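Local coordinates for protein beta-N-acetylhexosaminidase (Thermotoga neapolitana, PDB 5BZA) that probably hydrolyses terminal non-reducing N-acetyl-D-hexosamine residues from N-acetyl-beta-D-hexosaminides, as a member of glycosyl hydrolase family 3, at residues N109-P114 and G153-C158; D135-A140 and D190-R195; T178-F183 and K212-D217; V202-M207 and L236-L241; A221-K226 and V262-E267. All coordinates share one frame; numbering follows the deposited sequence.

Interaction 1: residues N109-P114 and G153-C158; sequences NMVFAP and GGVIPC
Two neighbouring parallel strands of the family 3 TIM-barrel domain meet here, 110-111 and the start of 156-162, joined in the chain by helix 136-153 in a beta-alpha-beta crossover. Backbone bonds carry the pairing. Ile156 N donates to Asn109 O at 2.8 Å, and Val111 N donates to Ile156 O at 3.3 Å, both reaching the acceptor from above its carbonyl plane. Beyond this pair the inverse gamma turn centred on Phe112 folds the first chain back, so that Cys158 N faces two carbonyls, binding Ala113 O at 3.0 Å and, weakly, Val111 O. Apolar contacts line both faces of the sheet. On one, the thioether of Met110, bent at its last torsion (chi3 -76°), brings CE to Ile156 CG2. On the other, Val111 CG1 sits in the crowded position between N and carbonyl carbon and meets Val155 CG1 at 3.7 Å, the two side chains crossing at about a right angle, while helix 136-153 covers Val111 through Tyr150. A sulfur-aromatic contact completes the set: Cys158 SG stands obliquely, 5.1 Å from the Phe112 ring centroid, and Cys158 CB touches Phe112 CD1 at the ring edge, 3.8 Å away.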
# COMPACT_ATOMS: atom_id res chain seq x y z
N ASN B 109 13.55 7.91 0.77
CA ASN B 109 13.91 8.95 1.74
C ASN B 109 13.70 10.39 1.22
O ASN B 109 13.93 11.37 1.94
CB ASN B 109 15.37 8.77 2.20
CG ASN B 109 16.31 8.48 1.07
OD1 ASN B 109 16.29 9.18 0.05
ND2 ASN B 109 17.15 7.45 1.23
N MET B 110 13.14 10.50 0.01
CA MET B 110 12.80 11.81 -0.55
C MET B 110 11.48 11.61 -1.28
O MET B 110 11.17 10.51 -1.69
CB MET B 110 13.88 12.33 -1.50
CG MET B 110 13.58 13.72 -2.10
SD MET B 110 14.97 14.44 -3.03
CE MET B 110 16.01 14.98 -1.67
N VAL B 111 10.71 12.68 -1.39
CA VAL B 111 9.57 12.69 -2.26
C VAL B 111 9.64 13.99 -3.11
O VAL B 111 9.96 15.08 -2.62
CB VAL B 111 8.26 12.60 -1.46
CG1 VAL B 111 8.07 13.88 -0.59
CG2 VAL B 111 7.07 12.33 -2.39
N PHE B 112 9.31 13.85 -4.39
CA PHE B 112 9.27 15.00 -5.28
C PHE B 112 7.89 15.64 -5.10
O PHE B 112 7.05 15.59 -6.00
CB PHE B 112 9.55 14.58 -6.73
CG PHE B 112 10.98 14.17 -6.97
CD1 PHE B 112 11.98 14.55 -6.12
CD2 PHE B 112 11.32 13.43 -8.10
CE1 PHE B 112 13.32 14.20 -6.36
CE2 PHE B 112 12.67 13.07 -8.35
CZ PHE B 112 13.66 13.46 -7.46
N ALA B 113 7.71 16.23 -3.91
CA ALA B 113 6.50 16.93 -3.52
C ALA B 113 6.86 17.76 -2.28
O ALA B 113 7.90 17.49 -1.67
CB ALA B 113 5.40 15.96 -3.21
N PRO B 114 6.06 18.77 -1.92
CA PRO B 114 4.82 19.28 -2.53
C PRO B 114 5.00 20.22 -3.74
O PRO B 114 6.05 20.83 -3.94
CB PRO B 114 4.16 20.06 -1.38
CG PRO B 114 5.30 20.61 -0.64
CD PRO B 114 6.42 19.57 -0.73
N GLY B 153 7.50 12.47 9.02
CA GLY B 153 7.34 11.09 8.59
C GLY B 153 8.63 10.40 8.19
O GLY B 153 8.67 9.18 8.15
N GLY B 154 9.69 11.14 7.89
CA GLY B 154 10.95 10.49 7.54
C GLY B 154 11.37 10.64 6.09
O GLY B 154 12.18 9.85 5.56
N VAL B 155 10.78 11.59 5.39
CA VAL B 155 11.18 11.79 4.01
C VAL B 155 11.51 13.26 3.75
O VAL B 155 10.77 14.17 4.14
CB VAL B 155 10.03 11.27 3.12
CG1 VAL B 155 10.05 11.86 1.81
CG2 VAL B 155 10.13 9.77 2.99
N ILE B 156 12.61 13.53 3.09
CA ILE B 156 12.92 14.94 2.71
C ILE B 156 12.11 15.41 1.54
O ILE B 156 12.25 14.88 0.45
CB ILE B 156 14.38 15.12 2.39
CG1 ILE B 156 15.17 14.82 3.66
CG2 ILE B 156 14.68 16.58 1.97
CD1 ILE B 156 16.61 14.91 3.44
N PRO B 157 11.28 16.45 1.74
CA PRO B 157 10.50 16.98 0.63
C PRO B 157 11.37 17.67 -0.41
O PRO B 157 12.47 18.11 -0.10
CB PRO B 157 9.54 17.97 1.31
CG PRO B 157 10.28 18.42 2.50
CD PRO B 157 11.09 17.23 2.98
N CYS B 158 10.88 17.69 -1.64
CA CYS B 158 11.47 18.48 -2.72
C CYS B 158 10.40 19.38 -3.34
O CYS B 158 9.51 18.94 -4.09
CB CYS B 158 12.07 17.56 -3.79
SG CYS B 158 12.90 18.48 -5.13

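Interaction 2: residues D135-A140 and D190-R195; sequences DPEVVA and DLLPFR
This is an apolar helix-to-helix contact on the periphery of the barrel domain, formed where the beginning of helix 136-153 lies against the 192-195 part of helix 192-198. No direct hydrogen bond crosses it. Leu192 and Pro193 supply one surface, Pro136, Val139 and Ala140 the other. The first bond of Leu192 points toward the opposing helix, and with CG anti to the backbone N (chi1 178°) its CD2 branch does the touching: it lies 3.5 Å from Pro136 CB and also reaches the aliphatic CG of Glu137. The carboxylate of Glu137 turns to a partner outside the contact, a salt bridge with Arg196. The next residue, Pro193, meets helix 136-153 one turn on from Pro136; its ring packs against the Val139 side chain and the Ala140 backbone, its CG 3.6 Å from Val139 CG1 and its CB 3.7 Å from Ala140 CA. The small methyl of Ala140 lets the backbones come close here, with CA atoms of Ala140 and Pro193 only 3.8 Å apart. Beside this close approach a water bridges the helices, donating to Ala140 O at 3.0 Å and to Pro193 O at 3.1 Å. The start of helix 136-153 is held by Asp135, whose OD1 accepts from Glu137 N at 2.8 Å, the N-H approaching from above the carboxylate plane. Leu118 packs on Val139 from a loop. An N-capped, proline-started helix is here part of the join between two outer helices of the TIM-barrel domain, 136-153 and 192-198, beside Glu189, which binds zinc in a structure of this protein.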
# COMPACT_ATOMS: atom_id res chain seq x y z
N ASP B 135 -4.57 31.51 -4.29
CA ASP B 135 -4.14 32.41 -3.24
C ASP B 135 -2.76 32.00 -2.69
O ASP B 135 -2.61 30.94 -2.08
CB ASP B 135 -5.22 32.44 -2.16
CG ASP B 135 -4.88 33.36 -0.99
OD1 ASP B 135 -3.71 33.71 -0.75
OD2 ASP B 135 -5.80 33.71 -0.22
N PRO B 136 -1.74 32.87 -2.91
CA PRO B 136 -0.37 32.53 -2.46
C PRO B 136 -0.28 32.21 -0.96
O PRO B 136 0.57 31.40 -0.56
CB PRO B 136 0.45 33.79 -2.79
CG PRO B 136 -0.33 34.46 -3.92
CD PRO B 136 -1.78 34.18 -3.61
N GLU B 137 -1.10 32.84 -0.14
CA GLU B 137 -1.00 32.58 1.28
C GLU B 137 -1.52 31.16 1.64
O GLU B 137 -0.97 30.47 2.52
CB GLU B 137 -1.70 33.65 2.08
CG GLU B 137 -0.69 34.45 2.84
CD GLU B 137 -0.01 33.63 3.96
OE1 GLU B 137 -0.54 32.58 4.39
OE2 GLU B 137 1.09 34.04 4.38
N VAL B 138 -2.59 30.76 0.96
CA VAL B 138 -3.17 29.44 1.15
C VAL B 138 -2.16 28.38 0.72
O VAL B 138 -1.95 27.36 1.43
CB VAL B 138 -4.50 29.29 0.34
CG1 VAL B 138 -5.04 27.83 0.38
CG2 VAL B 138 -5.54 30.25 0.90
N VAL B 139 -1.55 28.61 -0.44
CA VAL B 139 -0.51 27.71 -0.96
C VAL B 139 0.67 27.67 -0.00
O VAL B 139 1.26 26.61 0.26
CB VAL B 139 -0.05 28.14 -2.39
CG1 VAL B 139 1.16 27.34 -2.91
CG2 VAL B 139 -1.19 28.05 -3.35
N ALA B 140 1.03 28.83 0.55
CA ALA B 140 2.16 28.88 1.47
C ALA B 140 1.91 28.07 2.75
O ALA B 140 2.81 27.37 3.19
CB ALA B 140 2.52 30.34 1.81
N ASP B 190 4.03 33.85 -6.75
CA ASP B 190 4.50 32.53 -7.06
C ASP B 190 5.60 32.11 -6.10
O ASP B 190 5.69 30.91 -5.73
CB ASP B 190 4.99 32.42 -8.50
CG ASP B 190 3.93 32.86 -9.51
OD1 ASP B 190 3.62 34.08 -9.57
OD2 ASP B 190 3.41 31.99 -10.27
N LEU B 191 6.41 33.09 -5.68
CA LEU B 191 7.54 32.77 -4.81
C LEU B 191 7.21 32.73 -3.32
O LEU B 191 8.03 32.23 -2.56
CB LEU B 191 8.69 33.76 -5.04
CG LEU B 191 9.60 33.48 -6.25
CD1 LEU B 191 10.55 34.68 -6.53
CD2 LEU B 191 10.37 32.17 -6.05
N LEU B 192 6.05 33.25 -2.93
CA LEU B 192 5.68 33.38 -1.52
C LEU B 192 5.71 32.00 -0.78
O LEU B 192 6.27 31.90 0.33
CB LEU B 192 4.30 34.03 -1.38
CG LEU B 192 3.78 34.18 0.06
CD1 LEU B 192 4.61 35.21 0.84
CD2 LEU B 192 2.28 34.48 0.16
N PRO B 193 5.13 30.94 -1.39
CA PRO B 193 5.18 29.65 -0.69
C PRO B 193 6.61 29.10 -0.61
O PRO B 193 6.98 28.50 0.43
CB PRO B 193 4.26 28.75 -1.55
CG PRO B 193 4.09 29.44 -2.82
CD PRO B 193 4.27 30.88 -2.60
N PHE B 194 7.42 29.30 -1.66
CA PHE B 194 8.85 28.95 -1.58
C PHE B 194 9.59 29.67 -0.42
O PHE B 194 10.39 29.05 0.31
CB PHE B 194 9.55 29.20 -2.91
CG PHE B 194 9.10 28.27 -4.04
CD1 PHE B 194 7.99 28.58 -4.82
CD2 PHE B 194 9.81 27.12 -4.33
CE1 PHE B 194 7.58 27.73 -5.85
CE2 PHE B 194 9.41 26.27 -5.37
CZ PHE B 194 8.28 26.59 -6.13
N ARG B 195 9.33 30.97 -0.29
CA ARG B 195 9.89 31.80 0.77
C ARG B 195 9.46 31.26 2.15
O ARG B 195 10.26 31.26 3.11
CB ARG B 195 9.45 33.26 0.58
CG ARG B 195 10.14 33.94 -0.63
CD ARG B 195 9.46 35.26 -1.12
NE ARG B 195 9.35 36.26 -0.07
CZ ARG B 195 8.35 37.13 0.03
NH1 ARG B 195 7.37 37.15 -0.89
NH2 ARG B 195 8.32 37.99 1.04
O HOH W 1 4.71 26.46 1.11

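Interaction 3: residues T178-F183 and K212-D217; sequences TVNASF and KYPAVD
The buried, well-packed part of the contact is where loop 178-183 runs beside Tyr213. The tyrosine lies alongside Val179, the two side chains pointing the same way, and its CD2-CE2 side rests on the valine: Val179 CB is 3.6 Å from Tyr213 CE2, with Val179 CG1 close by. A single backbone bridge fixes this end. Val179 N donates to Lys212 O at 2.9 Å, almost straight (165°) and nearly along the C=O axis, while Tyr213 CA points its hydrogen at Val179 O. The phenol OH of Tyr213 is bound by Gly164 O, which fixes the tip of the ring. An alanine here would lose the ring beside Val179 and the bond to Gly164, and would probably loosen the hold of the two loops on each other. The outer side is more exposed. Thr178 CG2 crosses the Pro214 ring obliquely, 3.5 Å from its CG, and the methyl of Ala215 rests against Ala181 O. At the far end a water takes the place of direct backbone pairing, accepting from Phe183 N and donating to Ala215 O at 2.8 Å; beside it Val216 CG2 meets Phe183 CB at 4.0 Å. Both loops follow strands of the barrel, 156-162 and 205-208. Helix 183-188 packs on them through Leu186, which touches Ala181, Tyr213 and Val216, and helix 225-235 through Leu227 on Tyr213 and Val216 and through Val231 on Phe183.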
# COMPACT_ATOMS: atom_id res chain seq x y z
N THR B 178 6.02 29.65 -21.22
CA THR B 178 6.38 31.01 -20.88
C THR B 178 5.46 31.58 -19.80
O THR B 178 4.23 31.41 -19.87
CB THR B 178 6.34 31.88 -22.15
OG1 THR B 178 7.49 31.57 -22.95
CG2 THR B 178 6.35 33.37 -21.81
N VAL B 179 6.04 32.19 -18.78
CA VAL B 179 5.25 32.93 -17.77
C VAL B 179 5.60 34.42 -17.91
O VAL B 179 6.78 34.78 -17.87
CB VAL B 179 5.52 32.43 -16.34
CG1 VAL B 179 5.11 33.43 -15.30
CG2 VAL B 179 4.81 31.07 -16.12
N ASN B 180 4.60 35.28 -18.08
CA ASN B 180 4.90 36.69 -18.45
C ASN B 180 5.04 37.58 -17.25
O ASN B 180 5.26 38.79 -17.40
CB ASN B 180 3.80 37.28 -19.32
CG ASN B 180 3.74 36.64 -20.65
OD1 ASN B 180 4.77 36.40 -21.31
ND2 ASN B 180 2.52 36.29 -21.06
N ALA B 181 4.83 37.01 -16.07
CA ALA B 181 4.85 37.80 -14.85
C ALA B 181 6.17 38.56 -14.68
O ALA B 181 7.25 38.03 -14.95
CB ALA B 181 4.60 36.88 -13.60
N SER B 182 6.07 39.80 -14.23
CA SER B 182 7.25 40.57 -13.81
C SER B 182 7.84 39.98 -12.52
O SER B 182 7.14 39.34 -11.73
CB SER B 182 6.88 42.01 -13.58
OG SER B 182 6.03 42.09 -12.44
N PHE B 183 9.12 40.25 -12.27
CA PHE B 183 9.74 39.75 -11.06
C PHE B 183 9.08 40.24 -9.77
O PHE B 183 9.06 39.52 -8.74
CB PHE B 183 11.21 40.13 -10.99
CG PHE B 183 11.82 39.69 -9.71
CD1 PHE B 183 12.05 38.32 -9.48
CD2 PHE B 183 12.07 40.59 -8.69
CE1 PHE B 183 12.59 37.89 -8.28
CE2 PHE B 183 12.60 40.15 -7.48
CZ PHE B 183 12.86 38.80 -7.28
N LYS B 212 10.42 29.50 -19.16
CA LYS B 212 10.97 30.84 -19.41
C LYS B 212 10.12 31.97 -18.82
O LYS B 212 8.88 31.99 -18.99
CB LYS B 212 11.14 31.06 -20.92
CG LYS B 212 12.01 32.23 -21.31
CD LYS B 212 12.39 32.13 -22.78
CE LYS B 212 11.22 31.67 -23.68
NZ LYS B 212 11.69 31.67 -25.13
N TYR B 213 10.80 32.89 -18.13
CA TYR B 213 10.19 34.08 -17.56
C TYR B 213 10.72 35.39 -18.27
O TYR B 213 11.57 36.11 -17.76
CB TYR B 213 10.49 34.11 -16.06
CG TYR B 213 9.99 32.85 -15.38
CD1 TYR B 213 10.74 31.68 -15.40
CD2 TYR B 213 8.75 32.82 -14.76
CE1 TYR B 213 10.27 30.50 -14.80
CE2 TYR B 213 8.27 31.66 -14.15
CZ TYR B 213 9.04 30.51 -14.18
OH TYR B 213 8.56 29.37 -13.58
N PRO B 214 10.18 35.68 -19.47
CA PRO B 214 10.74 36.74 -20.33
C PRO B 214 10.92 38.11 -19.66
O PRO B 214 11.92 38.73 -19.96
CB PRO B 214 9.73 36.83 -21.48
CG PRO B 214 9.12 35.51 -21.54
CD PRO B 214 9.08 34.96 -20.12
N ALA B 215 10.01 38.54 -18.77
CA ALA B 215 10.13 39.78 -18.04
C ALA B 215 11.34 39.77 -17.12
O ALA B 215 11.67 40.81 -16.53
CB ALA B 215 8.88 40.07 -17.22
N VAL B 216 12.02 38.62 -17.01
CA VAL B 216 13.11 38.47 -16.05
C VAL B 216 14.44 38.02 -16.65
O VAL B 216 15.51 38.50 -16.21
CB VAL B 216 12.72 37.41 -14.91
CG1 VAL B 216 13.86 37.24 -13.90
CG2 VAL B 216 11.41 37.77 -14.19
N ASP B 217 14.40 37.09 -17.62
CA ASP B 217 15.63 36.48 -18.15
C ASP B 217 15.32 35.63 -19.40
O ASP B 217 14.19 35.23 -19.58
CB ASP B 217 16.29 35.62 -17.10
CG ASP B 217 17.69 35.25 -17.44
OD1 ASP B 217 18.31 36.00 -18.22
OD2 ASP B 217 18.15 34.16 -17.00
O HOH W 2 11.31 41.63 -13.90

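Interaction 4: residues V202-M207 and L236-L241; sequences VKTAVM and LNFKGL
The Phe238 ring is covered on both faces. Over one lies Val206 CG2, offset toward the rim and 3.8 Å from the ring centroid in a CH-pi contact; over the centre of the opposite face stands Gly240 N, 3.4 Å above the plane. Two carbonyl oxygens lie in plane at the edge, Thr204 O and Leu241 O, the former 3.4 Å from Phe238 CZ, so that the slightly positive ring hydrogens would face them. Phe238 comes into this slot with CG anti to the backbone N (chi1 180°) and slides past Val206 in the opposite direction, while Thr204 CG2 crosses it obliquely at CE1. A CB on Gly240 would run into Phe238 CZ. An alanine in place of Phe238 would remove the ring lying between Val206 CG2 and Gly240 N, and would probably leave the chain before strand 241-243 less firmly held. The pairing belongs to the parallel barrel of the TIM-barrel domain, strand 205-208 beside the chain entering strand 241-243 after helix 225-235. Val206 N donates to Leu241 O at 2.8 Å, nearly along the C=O axis and close to straight (162°), and Ala205 CA approaches the same oxygen. Ala205 CB meets Leu241 CD2 at 4.2 Å. Tyr312 OH ties the two chains from outside through hydrogen bonds with Thr204 O and Leu241 N, and Phe198 of helix 192-198 stacks on Phe238.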
# COMPACT_ATOMS: atom_id res chain seq x y z
N VAL B 202 12.79 23.32 8.20
CA VAL B 202 12.66 22.03 7.54
C VAL B 202 13.71 21.91 6.45
O VAL B 202 13.86 22.82 5.62
CB VAL B 202 11.27 21.80 6.89
CG1 VAL B 202 11.23 20.45 6.17
CG2 VAL B 202 10.17 21.84 7.91
N LYS B 203 14.45 20.82 6.47
CA LYS B 203 15.39 20.55 5.41
C LYS B 203 14.58 20.21 4.17
O LYS B 203 13.69 19.33 4.23
CB LYS B 203 16.33 19.40 5.75
CG LYS B 203 17.41 19.18 4.69
CD LYS B 203 18.48 18.23 5.19
CE LYS B 203 19.81 18.54 4.51
NZ LYS B 203 20.96 18.48 5.46
N THR B 204 14.91 20.84 3.05
CA THR B 204 14.16 20.56 1.82
C THR B 204 15.08 20.57 0.60
O THR B 204 16.13 21.19 0.63
CB THR B 204 12.99 21.61 1.60
OG1 THR B 204 12.24 21.25 0.43
CG2 THR B 204 13.53 23.04 1.36
N ALA B 205 14.71 19.87 -0.47
CA ALA B 205 15.37 20.13 -1.76
C ALA B 205 14.47 21.07 -2.60
O ALA B 205 13.28 21.24 -2.31
CB ALA B 205 15.70 18.82 -2.53
N VAL B 206 15.04 21.67 -3.63
CA VAL B 206 14.24 22.51 -4.53
C VAL B 206 14.40 21.99 -5.96
O VAL B 206 15.53 21.82 -6.44
CB VAL B 206 14.65 24.00 -4.49
CG1 VAL B 206 13.88 24.78 -5.57
CG2 VAL B 206 14.42 24.57 -3.13
N MET B 207 13.27 21.76 -6.63
CA MET B 207 13.32 21.42 -8.06
C MET B 207 12.99 22.65 -8.95
O MET B 207 12.05 23.38 -8.68
CB MET B 207 12.35 20.26 -8.36
CG MET B 207 12.58 19.67 -9.75
SD MET B 207 11.38 18.38 -10.28
CE MET B 207 11.82 17.01 -9.18
N LEU B 236 17.04 34.75 -1.85
CA LEU B 236 16.29 33.82 -0.99
C LEU B 236 17.13 33.06 0.01
O LEU B 236 16.59 32.44 0.94
CB LEU B 236 15.54 32.82 -1.88
CG LEU B 236 14.35 33.47 -2.54
CD1 LEU B 236 13.75 32.64 -3.68
CD2 LEU B 236 13.36 33.72 -1.46
N ASN B 237 18.44 33.09 -0.18
CA ASN B 237 19.40 32.49 0.75
C ASN B 237 19.24 30.94 0.93
O ASN B 237 19.57 30.36 1.98
CB ASN B 237 19.30 33.21 2.10
CG ASN B 237 20.57 33.09 2.91
OD1 ASN B 237 21.67 33.12 2.33
ND2 ASN B 237 20.44 32.93 4.23
N PHE B 238 18.81 30.26 -0.13
CA PHE B 238 18.70 28.81 -0.07
C PHE B 238 20.06 28.22 -0.38
O PHE B 238 20.60 28.42 -1.46
CB PHE B 238 17.64 28.27 -1.05
CG PHE B 238 17.51 26.76 -1.02
CD1 PHE B 238 17.09 26.10 0.12
CD2 PHE B 238 17.83 25.99 -2.14
CE1 PHE B 238 17.00 24.70 0.16
CE2 PHE B 238 17.74 24.59 -2.12
CZ PHE B 238 17.32 23.94 -0.96
N LYS B 239 20.63 27.49 0.58
CA LYS B 239 21.96 26.94 0.38
C LYS B 239 21.86 25.41 0.27
O LYS B 239 22.87 24.69 0.36
CB LYS B 239 22.91 27.36 1.53
CG LYS B 239 22.96 28.89 1.80
CD LYS B 239 23.15 29.67 0.49
CE LYS B 239 23.59 31.12 0.73
NZ LYS B 239 23.50 31.93 -0.54
N GLY B 240 20.64 24.91 0.11
CA GLY B 240 20.44 23.48 0.07
C GLY B 240 20.57 22.92 -1.33
O GLY B 240 21.17 23.52 -2.22
N LEU B 241 19.97 21.74 -1.52
CA LEU B 241 20.08 20.97 -2.74
C LEU B 241 19.10 21.45 -3.80
O LEU B 241 17.88 21.56 -3.54
CB LEU B 241 19.86 19.47 -2.41
CG LEU B 241 19.85 18.44 -3.54
CD1 LEU B 241 21.22 18.38 -4.26
CD2 LEU B 241 19.46 17.05 -3.01

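Interaction 5: residues A221-K226 and V262-E267; sequences ATLSKK and VRFFIE
Leu223 lies across the root of Phe264 at about a right angle, its CB 3.6 Å from Phe264 CB. From there its CD2 branch reaches the helix backbone, 3.6 Å from Phe265 N, and also touches Phe265 CB. The leucine CG is anti to the carbonyl carbon (chi1 -52°), a rotamer that brings CD2 to Phe265 N. Phe265, with CG anti to its backbone N (chi1 173°), instead turns its ring edge to Thr222, the residue before Leu223: Thr222 O sits near the ring plane, 3.3 Å from Phe265 CD1, and Thr222 CG2 packs on the same carbon. The threonine hydroxyl is engaged away from the ring, with His210 and Thr208. Thr222 and Leu223 belong to the turn leading into helix 225-235 of the TIM-barrel domain, set against helix 258-268; Ser224 is the N-cap of the former, its OG bonded to Leu227 N. Facing the end of helix 258-268, the polar side is looser. Lys225 bends at chi3 so that its CE rests 3.4 Å from Glu267 O, and a water accepts from Lys225 NZ at 2.9 Å while donating to Glu267 OE1. Lys225 NZ and Glu267 OE1, whose position is less certain, stay beyond salt-bridge distance, and Glu267 has its salt bridge with Lys301.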
# COMPACT_ATOMS: atom_id res chain seq x y z
N ALA B 221 14.17 28.65 -16.29
CA ALA B 221 14.67 28.78 -14.93
C ALA B 221 15.76 27.72 -14.60
O ALA B 221 16.72 28.01 -13.86
CB ALA B 221 13.51 28.70 -13.94
N THR B 222 15.60 26.50 -15.12
CA THR B 222 16.57 25.43 -14.90
C THR B 222 17.98 25.82 -15.31
O THR B 222 18.96 25.45 -14.68
CB THR B 222 16.13 24.14 -15.63
OG1 THR B 222 14.82 23.77 -15.16
CG2 THR B 222 17.13 22.98 -15.39
N LEU B 223 18.06 26.58 -16.38
CA LEU B 223 19.35 27.00 -16.95
C LEU B 223 19.69 28.47 -16.71
O LEU B 223 20.57 29.00 -17.37
CB LEU B 223 19.36 26.73 -18.46
CG LEU B 223 18.96 25.29 -18.79
CD1 LEU B 223 19.00 25.08 -20.29
CD2 LEU B 223 19.85 24.32 -18.04
N SER B 224 18.97 29.11 -15.79
CA SER B 224 19.09 30.55 -15.60
C SER B 224 19.89 30.93 -14.36
O SER B 224 19.41 30.77 -13.23
CB SER B 224 17.70 31.19 -15.53
OG SER B 224 17.79 32.51 -15.00
N LYS B 225 21.09 31.45 -14.58
CA LYS B 225 21.96 31.91 -13.50
C LYS B 225 21.31 33.05 -12.72
O LYS B 225 21.50 33.22 -11.51
CB LYS B 225 23.31 32.38 -14.04
CG LYS B 225 24.27 32.84 -12.94
CD LYS B 225 25.63 33.23 -13.50
CE LYS B 225 26.31 32.09 -14.29
NZ LYS B 225 27.75 32.43 -14.58
N LYS B 226 20.49 33.83 -13.40
CA LYS B 226 19.86 34.90 -12.68
C LYS B 226 18.86 34.32 -11.69
O LYS B 226 18.93 34.61 -10.50
CB LYS B 226 19.20 35.87 -13.65
CG LYS B 226 18.50 37.05 -12.97
CD LYS B 226 18.02 38.05 -14.03
CE LYS B 226 17.43 39.31 -13.40
NZ LYS B 226 18.33 39.87 -12.32
N VAL B 262 23.71 20.81 -19.36
CA VAL B 262 24.63 20.53 -18.26
C VAL B 262 25.41 21.77 -17.82
O VAL B 262 25.44 22.08 -16.59
CB VAL B 262 25.57 19.39 -18.63
CG1 VAL B 262 26.65 19.20 -17.58
CG2 VAL B 262 24.75 18.10 -18.78
N ARG B 263 26.02 22.46 -18.80
CA ARG B 263 26.84 23.65 -18.53
C ARG B 263 26.00 24.72 -17.85
O ARG B 263 26.37 25.23 -16.80
CB ARG B 263 27.42 24.28 -19.81
CG ARG B 263 28.50 25.36 -19.50
CD ARG B 263 28.90 26.25 -20.71
NE ARG B 263 28.74 25.58 -21.99
CZ ARG B 263 27.73 25.81 -22.84
NH1 ARG B 263 26.80 26.75 -22.57
NH2 ARG B 263 27.66 25.11 -23.97
N PHE B 264 24.89 25.07 -18.47
CA PHE B 264 24.07 26.15 -17.95
C PHE B 264 23.59 25.78 -16.54
O PHE B 264 23.72 26.59 -15.62
CB PHE B 264 22.88 26.44 -18.87
CG PHE B 264 23.21 27.30 -20.08
CD1 PHE B 264 24.10 28.35 -19.98
CD2 PHE B 264 22.62 27.03 -21.33
CE1 PHE B 264 24.39 29.15 -21.09
CE2 PHE B 264 22.91 27.79 -22.44
CZ PHE B 264 23.80 28.88 -22.33
N PHE B 265 23.04 24.58 -16.37
CA PHE B 265 22.49 24.23 -15.06
C PHE B 265 23.54 24.31 -13.96
O PHE B 265 23.31 24.91 -12.91
CB PHE B 265 21.87 22.83 -15.11
CG PHE B 265 21.41 22.32 -13.77
CD1 PHE B 265 20.22 22.75 -13.21
CD2 PHE B 265 22.20 21.42 -13.06
CE1 PHE B 265 19.81 22.26 -11.96
CE2 PHE B 265 21.79 20.93 -11.81
CZ PHE B 265 20.59 21.34 -11.27
N ILE B 266 24.71 23.73 -14.18
CA ILE B 266 25.69 23.71 -13.10
C ILE B 266 26.30 25.10 -12.86
O ILE B 266 26.45 25.56 -11.72
CB ILE B 266 26.77 22.66 -13.36
CG1 ILE B 266 26.15 21.26 -13.29
CG2 ILE B 266 27.87 22.74 -12.30
CD1 ILE B 266 25.56 20.91 -11.92
N GLU B 267 26.61 25.78 -13.96
CA GLU B 267 27.13 27.14 -13.87
C GLU B 267 26.08 28.07 -13.23
O GLU B 267 26.44 29.12 -12.68
CB GLU B 267 27.57 27.63 -15.24
CG GLU B 267 28.93 27.05 -15.62
CD GLU B 267 30.05 27.52 -14.67
OE1 GLU B 267 30.17 28.74 -14.45
OE2 GLU B 267 30.79 26.67 -14.13
O HOH W 3 29.09 30.48 -16.27

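Overall arrangement
From the N terminus, interaction 1 opens at strand 110-111 and closes on strand 156-162, looping out helix 136-153. Interaction 2 starts on that helix, before interaction 1 closes, so the two cross; it ends on helix 192-198. Interaction 3 opens within that span and crosses interaction 2 in turn, joining the loops after strands 156-162 and 205-208. Interaction 4 begins before interaction 3 ends and closes onto strand 241-243, and interaction 5, opening before that, crosses it and reaches helix 258-268. Interactions 1 and 4 share the sheet through Pro157 and Ala205; Asp217 and Ser224 join interactions 3 and 5, and Arg195 packs on Leu236 between interactions 2 and 4. All lie within the barrel domain.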